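Local coordinates for transcobalamin-1 (Homo sapiens, PDB 4KKI), which binds vitamin B12 with femtomolar affinity and protects it from the acid of the stomach, at residues 55-58 and 59-63; 77-80 and 81-85; 223-226 and 227-231; 271-274 and 275-278. All blocks are in the same frame, centred on the assembly; numbering follows the deposited sequence.

Contact 1: 55-58 and 59-63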
ATOM      1  N   VAL A  55     -11.466  -5.644   0.365  1.00 42.88           N
ATOM      2  CA  VAL A  55     -10.626  -6.310   1.354  1.00 43.11           C
ATOM      3  C   VAL A  55      -9.854  -5.308   2.208  1.00 42.30           C
ATOM      4  O   VAL A  55      -9.919  -5.346   3.437  1.00 38.20           O
ATOM      5  CB  VAL A  55      -9.633  -7.269   0.679  1.00 41.49           C
ATOM      6  CG1 VAL A  55      -8.688  -7.867   1.712  1.00 39.80           C
ATOM      7  CG2 VAL A  55     -10.384  -8.361  -0.074  1.00 36.86           C
ATOM      8  N   ASN A  56      -9.121  -4.418   1.547  1.00 39.92           N
ATOM      9  CA  ASN A  56      -8.363  -3.381   2.238  1.00 40.30           C
ATOM     10  C   ASN A  56      -9.268  -2.446   3.038  1.00 38.93           C
ATOM     11  O   ASN A  56      -8.929  -2.027   4.145  1.00 45.40           O
ATOM     12  CB  ASN A  56      -7.533  -2.575   1.236  1.00 38.91           C
ATOM     13  CG  ASN A  56      -8.357  -2.080   0.060  1.00 52.97           C
ATOM     14  OD1 ASN A  56      -9.568  -2.302  -0.006  1.00 52.21           O
ATOM     15  ND2 ASN A  56      -7.701  -1.398  -0.874  1.00 49.19           N
ATOM     16  N   VAL A  57     -10.422  -2.132   2.463  1.00 33.11           N
ATOM     17  CA  VAL A  57     -11.381  -1.228   3.080  1.00 32.67           C
ATOM     18  C   VAL A  57     -11.938  -1.811   4.377  1.00 43.39           C
ATOM     19  O   VAL A  57     -11.939  -1.150   5.418  1.00 45.56           O
ATOM     20  CB  VAL A  57     -12.535  -0.918   2.105  1.00 44.21           C
ATOM     21  CG1 VAL A  57     -13.663  -0.191   2.813  1.00 44.22           C
ATOM     22  CG2 VAL A  57     -12.020  -0.114   0.918  1.00 41.03           C
ATOM     23  N   VAL A  58     -12.402  -3.056   4.310  1.00 33.51           N
ATOM     24  CA  VAL A  58     -12.977  -3.727   5.471  1.00 36.16           C
ATOM     25  C   VAL A  58     -11.920  -3.962   6.552  1.00 38.82           C
ATOM     26  O   VAL A  58     -12.188  -3.774   7.738  1.00 36.87           O
ATOM     27  CB  VAL A  58     -13.676  -5.054   5.076  1.00 40.09           C
ATOM     28  CG1 VAL A  58     -14.011  -5.884   6.307  1.00 35.01           C
ATOM     29  CG2 VAL A  58     -14.934  -4.770   4.264  1.00 37.27           C
ATOM     30  N   LEU A  59     -10.720  -4.359   6.136  1.00 35.91           N
ATOM     31  CA  LEU A  59      -9.597  -4.511   7.060  1.00 41.49           C
ATOM     32  C   LEU A  59      -9.350  -3.219   7.833  1.00 39.50           C
ATOM     33  O   LEU A  59      -9.202  -3.232   9.052  1.00 40.32           O
ATOM     34  CB  LEU A  59      -8.326  -4.908   6.305  1.00 37.67           C
ATOM     35  CG  LEU A  59      -7.004  -4.829   7.079  1.00 38.59           C
ATOM     36  CD1 LEU A  59      -7.048  -5.667   8.348  1.00 33.57           C
ATOM     37  CD2 LEU A  59      -5.837  -5.261   6.201  1.00 35.06           C
ATOM     38  N   SER A  60      -9.315  -2.110   7.103  1.00 35.98           N
ATOM     39  CA  SER A  60      -9.084  -0.797   7.685  1.00 36.27           C
ATOM     40  C   SER A  60     -10.145  -0.449   8.727  1.00 34.50           C
ATOM     41  O   SER A  60      -9.829   0.014   9.823  1.00 37.34           O
ATOM     42  CB  SER A  60      -9.074   0.258   6.576  1.00 33.93           C
ATOM     43  OG  SER A  60      -9.015   1.567   7.107  1.00 47.20           O
ATOM     44  N   LEU A  61     -11.404  -0.683   8.376  1.00 39.80           N
ATOM     45  CA  LEU A  61     -12.529  -0.360   9.248  1.00 46.82           C
ATOM     46  C   LEU A  61     -12.579  -1.227  10.504  1.00 45.02           C
ATOM     47  O   LEU A  61     -12.766  -0.717  11.610  1.00 43.55           O
ATOM     48  CB  LEU A  61     -13.843  -0.475   8.472  1.00 47.25           C
ATOM     49  CG  LEU A  61     -14.011   0.577   7.374  1.00 44.31           C
ATOM     50  CD1 LEU A  61     -15.173   0.237   6.458  1.00 41.86           C
ATOM     51  CD2 LEU A  61     -14.199   1.953   7.994  1.00 35.55           C
ATOM     52  N   LYS A  62     -12.417  -2.535  10.332  1.00 42.37           N
ATOM     53  CA  LYS A  62     -12.478  -3.460  11.460  1.00 52.13           C
ATOM     54  C   LYS A  62     -11.349  -3.183  12.448  1.00 51.72           C
ATOM     55  O   LYS A  62     -11.499  -3.377  13.655  1.00 52.06           O
ATOM     56  CB  LYS A  62     -12.438  -4.914  10.974  1.00 50.43           C
ATOM     57  CG  LYS A  62     -13.627  -5.302  10.102  1.00 58.07           C
ATOM     58  CD  LYS A  62     -14.341  -6.538  10.626  1.00 65.29           C
ATOM     59  CE  LYS A  62     -13.465  -7.776  10.532  1.00 68.22           C
ATOM     60  NZ  LYS A  62     -14.180  -8.984  11.033  1.00 78.05           N
ATOM     61  N   LEU A  63     -10.228  -2.703  11.922  1.00 50.85           N
ATOM     62  CA  LEU A  63      -9.058  -2.397  12.730  1.00 49.87           C
ATOM     63  C   LEU A  63      -9.314  -1.249  13.709  1.00 46.91           C
ATOM     64  O   LEU A  63      -8.715  -1.194  14.784  1.00 45.12           O
ATOM     65  CB  LEU A  63      -7.880  -2.063  11.818  1.00 56.99           C
ATOM     66  CG  LEU A  63      -6.486  -2.267  12.399  1.00 59.44           C
ATOM     67  CD1 LEU A  63      -6.362  -3.651  13.017  1.00 58.74           C
ATOM     68  CD2 LEU A  63      -5.464  -2.078  11.299  1.00 52.11           C
TER

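Contact 2: 77-80 and 81-85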
ATOM      1  N   GLN A  77     -18.056 -11.639  -0.954  1.00 56.06           N
ATOM      2  CA  GLN A  77     -18.347 -11.992  -2.336  1.00 57.79           C
ATOM      3  C   GLN A  77     -17.066 -12.035  -3.168  1.00 54.17           C
ATOM      4  O   GLN A  77     -16.865 -12.952  -3.961  1.00 60.72           O
ATOM      5  CB  GLN A  77     -19.343 -11.001  -2.941  1.00 73.56           C
ATOM      6  CG  GLN A  77     -19.711 -11.288  -4.387  1.00 95.06           C
ATOM      7  CD  GLN A  77     -20.637 -10.240  -4.970  1.00110.40           C
ATOM      8  OE1 GLN A  77     -21.013  -9.282  -4.294  1.00114.98           O
ATOM      9  NE2 GLN A  77     -21.009 -10.415  -6.233  1.00115.01           N
ATOM     10  N   GLN A  78     -16.201 -11.043  -2.981  1.00 48.35           N
ATOM     11  CA  GLN A  78     -14.919 -11.015  -3.680  1.00 56.77           C
ATOM     12  C   GLN A  78     -14.038 -12.187  -3.262  1.00 54.23           C
ATOM     13  O   GLN A  78     -13.402 -12.825  -4.100  1.00 53.46           O
ATOM     14  CB  GLN A  78     -14.184  -9.697  -3.426  1.00 53.29           C
ATOM     15  CG  GLN A  78     -14.813  -8.486  -4.095  1.00 62.76           C
ATOM     16  CD  GLN A  78     -14.020  -7.214  -3.856  1.00 68.74           C
ATOM     17  OE1 GLN A  78     -13.172  -7.153  -2.964  1.00 60.62           O
ATOM     18  NE2 GLN A  78     -14.291  -6.190  -4.657  1.00 72.65           N
ATOM     19  N   ILE A  79     -14.003 -12.462  -1.962  1.00 55.50           N
ATOM     20  CA  ILE A  79     -13.179 -13.541  -1.431  1.00 54.85           C
ATOM     21  C   ILE A  79     -13.655 -14.898  -1.943  1.00 55.87           C
ATOM     22  O   ILE A  79     -12.855 -15.706  -2.413  1.00 53.08           O
ATOM     23  CB  ILE A  79     -13.149 -13.528   0.112  1.00 53.27           C
ATOM     24  CG1 ILE A  79     -12.391 -12.296   0.614  1.00 51.04           C
ATOM     25  CG2 ILE A  79     -12.504 -14.800   0.647  1.00 42.91           C
ATOM     26  CD1 ILE A  79     -12.395 -12.136   2.122  1.00 41.34           C
ATOM     27  N   LYS A  80     -14.961 -15.136  -1.864  1.00 53.89           N
ATOM     28  CA  LYS A  80     -15.529 -16.391  -2.338  1.00 61.14           C
ATOM     29  C   LYS A  80     -15.316 -16.567  -3.839  1.00 62.25           C
ATOM     30  O   LYS A  80     -15.088 -17.678  -4.314  1.00 68.97           O
ATOM     31  CB  LYS A  80     -17.018 -16.487  -1.991  1.00 58.43           C
ATOM     32  CG  LYS A  80     -17.292 -16.753  -0.516  1.00 59.17           C
ATOM     33  CD  LYS A  80     -18.781 -16.906  -0.245  1.00 59.99           C
ATOM     34  CE  LYS A  80     -19.045 -17.276   1.208  1.00 63.81           C
ATOM     35  NZ  LYS A  80     -20.504 -17.355   1.502  1.00 67.82           N
ATOM     36  N   TYR A  81     -15.378 -15.466  -4.579  1.00 60.13           N
ATOM     37  CA  TYR A  81     -15.176 -15.509  -6.021  1.00 63.90           C
ATOM     38  C   TYR A  81     -13.740 -15.879  -6.377  1.00 65.78           C
ATOM     39  O   TYR A  81     -13.505 -16.785  -7.176  1.00 69.51           O
ATOM     40  CB  TYR A  81     -15.547 -14.171  -6.661  1.00 69.60           C
ATOM     41  CG  TYR A  81     -15.101 -14.048  -8.099  1.00 80.06           C
ATOM     42  CD1 TYR A  81     -15.743 -14.752  -9.109  1.00 85.15           C
ATOM     43  CD2 TYR A  81     -14.037 -13.226  -8.447  1.00 81.64           C
ATOM     44  CE1 TYR A  81     -15.336 -14.642 -10.426  1.00 90.28           C
ATOM     45  CE2 TYR A  81     -13.623 -13.110  -9.759  1.00 89.01           C
ATOM     46  CZ  TYR A  81     -14.277 -13.819 -10.745  1.00 95.41           C
ATOM     47  OH  TYR A  81     -13.867 -13.703 -12.053  1.00100.02           O
ATOM     48  N   ASN A  82     -12.785 -15.176  -5.780  1.00 58.53           N
ATOM     49  CA  ASN A  82     -11.374 -15.430  -6.046  1.00 65.04           C
ATOM     50  C   ASN A  82     -10.929 -16.820  -5.599  1.00 72.90           C
ATOM     51  O   ASN A  82     -10.152 -17.479  -6.287  1.00 78.06           O
ATOM     52  CB  ASN A  82     -10.495 -14.355  -5.403  1.00 64.97           C
ATOM     53  CG  ASN A  82     -10.559 -13.031  -6.144  1.00 72.01           C
ATOM     54  OD1 ASN A  82      -9.870 -12.836  -7.145  1.00 75.29           O
ATOM     55  ND2 ASN A  82     -11.386 -12.114  -5.653  1.00 72.48           N
ATOM     56  N   VAL A  83     -11.428 -17.264  -4.451  1.00 69.63           N
ATOM     57  CA  VAL A  83     -11.060 -18.572  -3.923  1.00 66.22           C
ATOM     58  C   VAL A  83     -11.587 -19.707  -4.800  1.00 71.12           C
ATOM     59  O   VAL A  83     -10.879 -20.681  -5.062  1.00 74.93           O
ATOM     60  CB  VAL A  83     -11.550 -18.752  -2.466  1.00 65.35           C
ATOM     61  CG1 VAL A  83     -11.529 -20.218  -2.061  1.00 70.06           C
ATOM     62  CG2 VAL A  83     -10.698 -17.918  -1.515  1.00 61.20           C
ATOM     63  N   LYS A  84     -12.819 -19.564  -5.276  1.00 71.38           N
ATOM     64  CA  LYS A  84     -13.485 -20.650  -5.983  1.00 83.66           C
ATOM     65  C   LYS A  84     -13.114 -20.756  -7.462  1.00 86.88           C
ATOM     66  O   LYS A  84     -13.427 -21.758  -8.106  1.00 91.91           O
ATOM     67  CB  LYS A  84     -15.006 -20.536  -5.840  1.00 93.88           C
ATOM     68  CG  LYS A  84     -15.663 -19.603  -6.847  1.00103.14           C
ATOM     69  CD  LYS A  84     -17.176 -19.588  -6.684  1.00109.55           C
ATOM     70  CE  LYS A  84     -17.853 -18.848  -7.827  1.00111.61           C
ATOM     71  NZ  LYS A  84     -17.624 -19.516  -9.139  1.00111.20           N
ATOM     72  N   SER A  85     -12.452 -19.741  -8.008  1.00 85.43           N
ATOM     73  CA  SER A  85     -12.192 -19.740  -9.445  1.00 83.36           C
ATOM     74  C   SER A  85     -11.003 -18.901  -9.914  1.00 77.22           C
ATOM     75  O   SER A  85     -10.854 -18.661 -11.112  1.00 80.22           O
ATOM     76  CB  SER A  85     -13.451 -19.308 -10.204  1.00 84.72           C
ATOM     77  OG  SER A  85     -13.856 -18.006  -9.815  1.00 77.85           O
TER

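Contact 3: 223-226 and 227-231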
ATOM      1  N   SER A 223      17.567   0.147  11.328  1.00 41.70           N
ATOM      2  CA  SER A 223      17.990   0.760  10.073  1.00 46.43           C
ATOM      3  C   SER A 223      16.799   1.260   9.252  1.00 49.18           C
ATOM      4  O   SER A 223      16.840   2.355   8.688  1.00 42.58           O
ATOM      5  CB  SER A 223      18.822  -0.231   9.252  1.00 36.54           C
ATOM      6  OG  SER A 223      19.162   0.307   7.985  1.00 56.94           O
ATOM      7  N   LEU A 224      15.743   0.456   9.190  1.00 44.10           N
ATOM      8  CA  LEU A 224      14.540   0.823   8.446  1.00 44.16           C
ATOM      9  C   LEU A 224      13.838   2.050   9.029  1.00 40.70           C
ATOM     10  O   LEU A 224      13.331   2.889   8.287  1.00 41.76           O
ATOM     11  CB  LEU A 224      13.572  -0.359   8.362  1.00 41.65           C
ATOM     12  CG  LEU A 224      14.016  -1.507   7.455  1.00 45.08           C
ATOM     13  CD1 LEU A 224      13.032  -2.667   7.515  1.00 36.34           C
ATOM     14  CD2 LEU A 224      14.187  -1.015   6.025  1.00 40.08           C
ATOM     15  N   VAL A 225      13.816   2.151  10.356  1.00 37.66           N
ATOM     16  CA  VAL A 225      13.222   3.303  11.030  1.00 38.73           C
ATOM     17  C   VAL A 225      13.979   4.585  10.688  1.00 45.47           C
ATOM     18  O   VAL A 225      13.375   5.620  10.401  1.00 47.03           O
ATOM     19  CB  VAL A 225      13.190   3.109  12.562  1.00 40.76           C
ATOM     20  CG1 VAL A 225      12.874   4.422  13.273  1.00 26.91           C
ATOM     21  CG2 VAL A 225      12.178   2.039  12.934  1.00 38.81           C
ATOM     22  N   GLU A 226      15.304   4.504  10.705  1.00 43.91           N
ATOM     23  CA  GLU A 226      16.143   5.632  10.329  1.00 38.14           C
ATOM     24  C   GLU A 226      15.886   6.074   8.889  1.00 47.30           C
ATOM     25  O   GLU A 226      15.769   7.268   8.614  1.00 40.59           O
ATOM     26  CB  GLU A 226      17.617   5.282  10.532  1.00 45.18           C
ATOM     27  CG  GLU A 226      17.975   5.021  11.985  1.00 55.38           C
ATOM     28  CD  GLU A 226      19.313   4.333  12.143  1.00 57.63           C
ATOM     29  OE1 GLU A 226      19.882   3.895  11.122  1.00 67.60           O
ATOM     30  OE2 GLU A 226      19.793   4.227  13.291  1.00 57.50           O
ATOM     31  N   LYS A 227      15.788   5.109   7.977  1.00 40.58           N
ATOM     32  CA  LYS A 227      15.505   5.400   6.573  1.00 47.54           C
ATOM     33  C   LYS A 227      14.103   5.974   6.386  1.00 49.95           C
ATOM     34  O   LYS A 227      13.883   6.827   5.525  1.00 46.14           O
ATOM     35  CB  LYS A 227      15.668   4.147   5.709  1.00 43.02           C
ATOM     36  CG  LYS A 227      17.082   3.605   5.642  1.00 43.00           C
ATOM     37  CD  LYS A 227      17.121   2.272   4.907  1.00 53.17           C
ATOM     38  CE  LYS A 227      18.536   1.728   4.819  1.00 51.77           C
ATOM     39  NZ  LYS A 227      19.399   2.595   3.973  1.00 58.04           N
ATOM     40  N   ILE A 228      13.155   5.498   7.187  1.00 44.44           N
ATOM     41  CA  ILE A 228      11.799   6.030   7.147  1.00 40.95           C
ATOM     42  C   ILE A 228      11.784   7.491   7.595  1.00 44.17           C
ATOM     43  O   ILE A 228      11.240   8.354   6.908  1.00 40.69           O
ATOM     44  CB  ILE A 228      10.829   5.194   8.010  1.00 36.99           C
ATOM     45  CG1 ILE A 228      10.517   3.866   7.321  1.00 36.41           C
ATOM     46  CG2 ILE A 228       9.533   5.953   8.253  1.00 28.77           C
ATOM     47  CD1 ILE A 228       9.669   2.932   8.159  1.00 33.30           C
ATOM     48  N   LEU A 229      12.405   7.765   8.739  1.00 41.38           N
ATOM     49  CA  LEU A 229      12.465   9.119   9.281  1.00 44.86           C
ATOM     50  C   LEU A 229      13.268  10.073   8.397  1.00 49.12           C
ATOM     51  O   LEU A 229      13.036  11.281   8.407  1.00 54.49           O
ATOM     52  CB  LEU A 229      13.036   9.107  10.700  1.00 34.53           C
ATOM     53  CG  LEU A 229      12.082   8.619  11.791  1.00 37.89           C
ATOM     54  CD1 LEU A 229      12.814   8.434  13.106  1.00 47.26           C
ATOM     55  CD2 LEU A 229      10.933   9.599  11.950  1.00 42.62           C
ATOM     56  N   SER A 230      14.208   9.526   7.632  1.00 52.07           N
ATOM     57  CA  SER A 230      15.011  10.331   6.715  1.00 53.04           C
ATOM     58  C   SER A 230      14.170  10.877   5.570  1.00 54.15           C
ATOM     59  O   SER A 230      14.594  11.786   4.858  1.00 57.89           O
ATOM     60  CB  SER A 230      16.173   9.512   6.149  1.00 47.45           C
ATOM     61  OG  SER A 230      17.094   9.160   7.166  1.00 58.93           O
ATOM     62  N   GLU A 231      12.980  10.312   5.389  1.00 38.42           N
ATOM     63  CA  GLU A 231      12.089  10.746   4.322  1.00 37.27           C
ATOM     64  C   GLU A 231      10.988  11.649   4.862  1.00 37.85           C
ATOM     65  O   GLU A 231      10.027  11.956   4.158  1.00 46.75           O
ATOM     66  CB  GLU A 231      11.473   9.542   3.606  1.00 35.63           C
ATOM     67  CG  GLU A 231      12.483   8.564   3.018  1.00 41.34           C
ATOM     68  CD  GLU A 231      13.247   9.130   1.832  1.00 54.06           C
ATOM     69  OE1 GLU A 231      12.779  10.116   1.223  1.00 55.19           O
ATOM     70  OE2 GLU A 231      14.319   8.580   1.506  1.00 55.64           O
TER

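Contact 4: 271-274 and 275-278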
ATOM      1  N   THR A 271      -1.110  17.596   9.737  1.00 45.04           N
ATOM      2  CA  THR A 271      -0.920  17.755   8.301  1.00 46.04           C
ATOM      3  C   THR A 271      -1.791  16.773   7.519  1.00 49.18           C
ATOM      4  O   THR A 271      -2.408  17.139   6.517  1.00 41.96           O
ATOM      5  CB  THR A 271       0.556  17.571   7.913  1.00 45.03           C
ATOM      6  OG1 THR A 271       1.343  18.586   8.551  1.00 53.02           O
ATOM      7  CG2 THR A 271       0.736  17.672   6.408  1.00 43.86           C
ATOM      8  N   VAL A 272      -1.850  15.531   7.988  1.00 44.63           N
ATOM      9  CA  VAL A 272      -2.694  14.523   7.354  1.00 46.73           C
ATOM     10  C   VAL A 272      -4.169  14.925   7.409  1.00 46.44           C
ATOM     11  O   VAL A 272      -4.881  14.830   6.408  1.00 45.97           O
ATOM     12  CB  VAL A 272      -2.491  13.129   7.986  1.00 44.17           C
ATOM     13  CG1 VAL A 272      -3.517  12.137   7.448  1.00 41.34           C
ATOM     14  CG2 VAL A 272      -1.078  12.634   7.721  1.00 39.03           C
ATOM     15  N   LEU A 273      -4.618  15.392   8.572  1.00 38.40           N
ATOM     16  CA  LEU A 273      -6.004  15.831   8.735  1.00 45.71           C
ATOM     17  C   LEU A 273      -6.336  16.973   7.778  1.00 43.18           C
ATOM     18  O   LEU A 273      -7.446  17.052   7.248  1.00 46.59           O
ATOM     19  CB  LEU A 273      -6.277  16.256  10.183  1.00 48.69           C
ATOM     20  CG  LEU A 273      -6.257  15.149  11.240  1.00 56.24           C
ATOM     21  CD1 LEU A 273      -6.422  15.732  12.638  1.00 58.88           C
ATOM     22  CD2 LEU A 273      -7.335  14.110  10.961  1.00 48.91           C
ATOM     23  N   THR A 274      -5.367  17.853   7.556  1.00 49.44           N
ATOM     24  CA  THR A 274      -5.532  18.947   6.610  1.00 50.93           C
ATOM     25  C   THR A 274      -5.712  18.402   5.200  1.00 45.67           C
ATOM     26  O   THR A 274      -6.556  18.882   4.443  1.00 56.23           O
ATOM     27  CB  THR A 274      -4.325  19.893   6.633  1.00 49.43           C
ATOM     28  OG1 THR A 274      -4.177  20.446   7.945  1.00 53.42           O
ATOM     29  CG2 THR A 274      -4.512  21.020   5.630  1.00 47.43           C
ATOM     30  N   GLU A 275      -4.915  17.393   4.857  1.00 42.19           N
ATOM     31  CA  GLU A 275      -5.000  16.754   3.548  1.00 43.60           C
ATOM     32  C   GLU A 275      -6.375  16.136   3.319  1.00 45.67           C
ATOM     33  O   GLU A 275      -6.940  16.253   2.233  1.00 53.47           O
ATOM     34  CB  GLU A 275      -3.920  15.679   3.403  1.00 48.08           C
ATOM     35  CG  GLU A 275      -2.492  16.194   3.498  1.00 55.54           C
ATOM     36  CD  GLU A 275      -2.018  16.867   2.225  1.00 72.65           C
ATOM     37  OE1 GLU A 275      -2.567  17.930   1.865  1.00 80.82           O
ATOM     38  OE2 GLU A 275      -1.092  16.329   1.584  1.00 74.18           O
ATOM     39  N   ILE A 276      -6.904  15.474   4.346  1.00 48.10           N
ATOM     40  CA  ILE A 276      -8.218  14.842   4.268  1.00 45.54           C
ATOM     41  C   ILE A 276      -9.307  15.855   3.931  1.00 46.66           C
ATOM     42  O   ILE A 276     -10.144  15.614   3.059  1.00 51.52           O
ATOM     43  CB  ILE A 276      -8.588  14.138   5.589  1.00 47.49           C
ATOM     44  CG1 ILE A 276      -7.580  13.033   5.907  1.00 43.06           C
ATOM     45  CG2 ILE A 276      -9.996  13.563   5.514  1.00 42.97           C
ATOM     46  CD1 ILE A 276      -7.830  12.348   7.232  1.00 42.71           C
ATOM     47  N   SER A 277      -9.282  16.992   4.617  1.00 40.52           N
ATOM     48  CA  SER A 277     -10.283  18.031   4.412  1.00 50.61           C
ATOM     49  C   SER A 277     -10.192  18.611   3.005  1.00 53.48           C
ATOM     50  O   SER A 277     -11.175  19.116   2.466  1.00 56.05           O
ATOM     51  CB  SER A 277     -10.124  19.141   5.453  1.00 51.51           C
ATOM     52  OG  SER A 277      -8.859  19.765   5.336  1.00 65.13           O
ATOM     53  N   GLN A 278      -9.006  18.528   2.412  1.00 48.46           N
ATOM     54  CA  GLN A 278      -8.795  19.024   1.058  1.00 51.84           C
ATOM     55  C   GLN A 278      -9.117  17.965   0.007  1.00 52.32           C
ATOM     56  O   GLN A 278      -8.981  18.209  -1.190  1.00 60.19           O
ATOM     57  CB  GLN A 278      -7.363  19.527   0.893  1.00 55.75           C
ATOM     58  CG  GLN A 278      -7.039  20.725   1.766  1.00 61.71           C
ATOM     59  CD  GLN A 278      -5.565  21.062   1.768  1.00 74.59           C
ATOM     60  OE1 GLN A 278      -4.732  20.256   1.352  1.00 80.25           O
ATOM     61  NE2 GLN A 278      -5.232  22.258   2.239  1.00 78.02           N
TER

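Contact 1: 55-58 and 59-63
Val57 and Leu61, one turn apart on helix 55-63, run alongside each other in the same direction in the alpha6-alpha6 helical barrel of the alpha domain. Followed outward, Leu61 runs along the carbonyl of Val57: its CB stays near that oxygen, its CG comes to 3.3 Å from Val57 O, and its CD1 ends 4.0 Å from Val57 CG1. That methyl contact is made possible by the torsion of Val57, whose CG1 stands opposite its own backbone N (chi1 170°), while CG of Leu61 sits beside its own N. Both side chains also rest on Leu71 of helix 69-85.

The next pair repeats the pattern: Lys62 CG packs 3.9 Å from Val58 CG1, and beyond CG the lysine chain bends at its second and third torsions. Beneath the side chains the backbone forms consecutive i to i+4 hydrogen bonds; Leu61 N to Val57 O measures 3.0 Å, and Lys62 N to Val58 O is the straightest of them, with an N-H...O angle of 170°.

On the flank toward helix 284-294, Ser60 sends its OG to the backbone O of Ala288, which satisfies this buried hydroxyl. One turn earlier Asn56, whose side chain comes to about 6 Å (nearest atoms) from the bound cyanocobalamin, turns its OD1 onto the next amide: Val57 N lies 2.6 Å from Asn56 OD1 in a weak, bent bond.

Contact 2: 77-80 and 81-85
Gln78 and Asn82 are joined along regular i to i+4 backbone geometry, with Asn82 N donating to Gln78 O over 3.0 Å at an N-H...O angle of 170°. The side chain of Asn82 adds a second bond to the same acceptor: Asn82 ND2 lies 2.6 Å from Gln78 O, above the carbonyl plane by 44° and on the face opposite to that used by the backbone N. One oxygen is thus gripped from both faces by a single residue. The placement follows from CG of Asn82 lying beside its own backbone N (chi1 -74°), which folds the amide back over the preceding turn, while its OD1 accepts from Arg86 NE. With an alanine here, Gln78 O would probably lose one of its two donors and Arg86 NE its amide partner.

This is the C-terminal part of helix 69-85, on the surface of the alpha-helical barrel domain and away from the residues that bind cobalamin. Its inner side is apolar: Ile79 CG2 meets Val83 CG2 at 4.2 Å, and Ile79 also touches Ile98 and Leu102 of helix 92-102. The amide end of Gln78 leads to the chain before helix 55-63, bonding Ala54 N and Thr52 O.

At the outer side, Gln78 O lies off the edge of the Tyr81 ring, near its plane, with Tyr81 CD2 4.4 Å away. Near the helix end Ser85 OG donates to Tyr81 O, 2.9 Å away.

Contact 3: 223-226 and 227-231
Lys227, Glu226 and Val225 carry most of the contact within the last turns of helix 213-229, in the alpha-helical barrel domain. Lys227 lies back along the preceding turn: its CG is 3.3 Å from Ser223 O, and its CE comes to 3.5 Å from Ser223 OG. The lysine chain runs extended to CD and CE and bends only at its last torsion (chi4 -66°), which turns the amine off the serine and toward its own partners, a hydrogen bond to Tyr178 OH and a long, weak ion pair with Glu173. The serine hydroxyl therefore meets the aliphatic part of the lysine.

Glu226 contributes chiefly its backbone oxygen. Ser230 grips that atom twice, through Ser230 N at 2.9 Å and Ser230 OG at 2.7 Å from Glu226 O, the two donors arriving from opposite faces of the carbonyl plane. The hydroxyl stands 37° out of that plane. At its other end the Glu226 carboxylate forms a salt bridge with Lys222, one turn back.

Val225 supplies the apolar side. Its CG1 lies 4.0 Å from Leu229 CD1, the two side chains running side by side, and both touch Leu251 of helix 244-252; Leu224, for its part, packs on helix 185-203.

Apolar branches seat the helix against its neighbours, whereas the Ser230 hydroxyl gives the Glu226 carbonyl a second donor near the end of the helix; the Glu226 carboxylate pairs with Lys222, while the Lys227 amine is held mainly by Tyr178 OH.

Contact 4: 271-274 and 275-278
Thr274 O is the shared acceptor at the end of helix 265-277. Gln278 N reaches it at 3.2 Å with a bent N-H...O angle of 136°, and Ser277 OG comes to 2.6 Å from Thr274 O; both donors approach from the same face of the carbonyl. The hydroxyl gets there because OG of Ser277 sits between its own backbone N and carbonyl carbon (chi1 62°), aimed back at the residue three before it. The earlier carbonyls take ordinary i+4 amides, as in Ile276 N to Val272 O at 3.0 Å.

Three side-chain oxygens find partners outside the two segments: Thr271 OG1 bonds with Asn235 O, Thr274 OG1 with Asn270 O, and Glu275 OE2 with OG1 of Thr241, the residue after cobalamin-binding Asn240.

Ile276 is central to the apolar side of this alpha-barrel helix, which Val272 shares by packing on Val290 and Leu294 of helix 284-294. Ile276 CD1 lies 4.2 Å from Leu273 CD2 and 4.3 Å from Val272 CG1, while the residue also touches Leu294 and, on helix 37-45, Pro38 and Leu39. An alanine in place of Ile276 is likely to open a gap between these helices and leave Leu273 CD2 without its methyl neighbour.

Methyl groups thus join helix 265-277 to neighbouring helices, Thr271 and Glu275 tie it to the chain at 235-241, and the Ser277 hydroxyl adds to the bent amide bond on Thr274 O in the last turn.

All four contacts lie in the alpha-helical N-terminal domain and come in series along the chain. Contacts 1 and 2 sit on consecutive helices, 55-63 and 69-85, with centres about 17 Å apart, and touch where Val55 packs near Gln78. Contacts 3 and 4, on helices 213-229 and 265-277, have centres about 23 Å apart and do not meet. Contacts 2 and 3 are on opposite sides of the chain's centre, about 38 Å between centres, so the set spans the barrel. Contact 1 is buried and, through Asn56, comes near the bound cyanocobalamin, whereas contact 2 is at the surface. Helix 284-294 packs against both contact 1 and contact 4 and carries the cobalamin-binding Gln289.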